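Local coordinates for protein aminoacyl-tRNA synthetase (PDB 5F9Z) that ligates proline to its cognate tRNA in an ATP-dependent reaction, as expected of a class II prolyl-tRNA synthetase, and binds the inhibitor halofuginone, at residues Ala20-Ile23 with Asp28-Ser31. Numbering follows the deposited sequence.
Sequences ADKI and DWYS
The aliphatic chain of K22 lies flat along one face of the W29 indole, both side chains running the same way. The evidence for a CH-pi contact is direct: K22 CB sits 3.6 Å from the centroid of the five-membered ring, only 3° off its normal. From there CG passes over the middle of the indole, 3.7 Å above its plane, and CE arrives 3.9 Å from W29 CH2 on the six-membered ring. An extended chain accounts for this path: CG is anti to the backbone N (chi1 177°), and the later torsions are all near 180°. At the ring edge, in plane, the A20 carbonyl oxygen approaches W29 CD1 to 3.3 Å. Through this contact the loop preceding helix 26-36 lies back against the first turn of that helix, and no hydrogen bond links the two segments. Beyond the ring the polar ends converge on one stretch of chain: K22 NZ donates to the carbonyl oxygens of G288 and M285, W29 NE1 to that of D289, which ties loop and helix together to the C-terminal end of helix 278-287 and the residues just after it. A20 points its methyl at the helix, where CB lies 4.2 Å from W29 CB and 3.2 Å from D28 OD2. The D28 carboxylate flanks this methyl at the more exposed margin, while its OD1 accepts a hydrogen bond from Q32 NE2.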
loop_
_atom_site.group_PDB
_atom_site.type_symbol
_atom_site.label_atom_id
_atom_site.label_comp_id
_atom_site.label_asym_id
_atom_site.label_seq_id
_atom_site.Cartn_x
_atom_site.Cartn_y
_atom_site.Cartn_z
ATOM N N ALA A 20 -2.904 14.081 -19.090
ATOM C CA ALA A 20 -1.600 13.453 -19.219
ATOM C C ALA A 20 -1.746 11.946 -19.372
ATOM O O ALA A 20 -2.518 11.303 -18.654
ATOM C CB ALA A 20 -0.723 13.774 -18.010
ATOM N N ASP A 21 -0.990 11.393 -20.312
ATOM C CA ASP A 21 -1.021 9.963 -20.579
ATOM C C ASP A 21 -0.280 9.204 -19.483
ATOM O O ASP A 21 0.802 9.608 -19.049
ATOM C CB ASP A 21 -0.397 9.699 -21.948
ATOM C CG ASP A 21 -0.454 8.252 -22.347
ATOM O OD1 ASP A 21 0.523 7.527 -22.066
ATOM O OD2 ASP A 21 -1.466 7.846 -22.960
ATOM N N LYS A 22 -0.873 8.094 -19.028
ATOM C CA LYS A 22 -0.307 7.368 -17.891
ATOM C C LYS A 22 1.056 6.775 -18.225
ATOM O O LYS A 22 1.956 6.756 -17.376
ATOM C CB LYS A 22 -1.264 6.266 -17.431
ATOM C CG LYS A 22 -0.711 5.419 -16.286
ATOM C CD LYS A 22 -1.653 4.292 -15.889
ATOM C CE LYS A 22 -1.069 3.481 -14.740
ATOM N NZ LYS A 22 -1.977 2.392 -14.290
ATOM N N ILE A 23 1.232 6.286 -19.451
ATOM C CA ILE A 23 2.469 5.595 -19.799
ATOM C C ILE A 23 3.559 6.586 -20.191
ATOM O O ILE A 23 4.693 6.506 -19.704
ATOM C CB ILE A 23 2.208 4.564 -20.914
ATOM C CG1 ILE A 23 1.490 3.339 -20.343
ATOM C CG2 ILE A 23 3.508 4.163 -21.591
ATOM C CD1 ILE A 23 1.358 2.190 -21.323
ATOM N N ASP A 28 3.016 13.446 -14.488
ATOM C CA ASP A 28 1.905 14.377 -14.655
ATOM C C ASP A 28 0.566 13.659 -14.542
ATOM O O ASP A 28 -0.404 14.222 -14.019
ATOM C CB ASP A 28 2.026 15.098 -15.997
ATOM C CG ASP A 28 1.013 16.215 -16.153
ATOM O OD1 ASP A 28 0.514 16.716 -15.124
ATOM O OD2 ASP A 28 0.722 16.598 -17.306
ATOM N N TRP A 29 0.491 12.415 -15.025
ATOM C CA TRP A 29 -0.734 11.637 -14.872
ATOM C C TRP A 29 -1.051 11.394 -13.404
ATOM O O TRP A 29 -2.203 11.531 -12.977
ATOM C CB TRP A 29 -0.610 10.307 -15.618
ATOM C CG TRP A 29 -1.748 9.362 -15.354
ATOM C CD1 TRP A 29 -2.912 9.262 -16.060
ATOM C CD2 TRP A 29 -1.830 8.382 -14.309
ATOM N NE1 TRP A 29 -3.711 8.283 -15.521
ATOM C CE2 TRP A 29 -3.071 7.728 -14.445
ATOM C CE3 TRP A 29 -0.975 7.994 -13.272
ATOM C CZ2 TRP A 29 -3.478 6.713 -13.583
ATOM C CZ3 TRP A 29 -1.382 6.987 -12.416
ATOM C CH2 TRP A 29 -2.621 6.357 -12.577
ATOM N N TYR A 30 -0.038 11.029 -12.614
ATOM C CA TYR A 30 -0.262 10.743 -11.201
ATOM C C TYR A 30 -0.726 11.985 -10.453
ATOM O O TYR A 30 -1.611 11.907 -9.594
ATOM C CB TYR A 30 1.018 10.179 -10.580
ATOM C CG TYR A 30 0.870 9.713 -9.150
ATOM C CD1 TYR A 30 -0.029 8.710 -8.816
ATOM C CD2 TYR A 30 1.648 10.262 -8.138
ATOM C CE1 TYR A 30 -0.163 8.275 -7.511
ATOM C CE2 TYR A 30 1.523 9.833 -6.830
ATOM C CZ TYR A 30 0.616 8.839 -6.522
ATOM O OH TYR A 30 0.488 8.408 -5.221
ATOM N N SER A 31 -0.151 13.147 -10.778
ATOM C CA SER A 31 -0.542 14.382 -10.108
ATOM C C SER A 31 -1.983 14.758 -10.439
ATOM O O SER A 31 -2.762 15.110 -9.547
ATOM C CB SER A 31 0.411 15.512 -10.493
ATOM O OG SER A 31 0.030 16.730 -9.877
#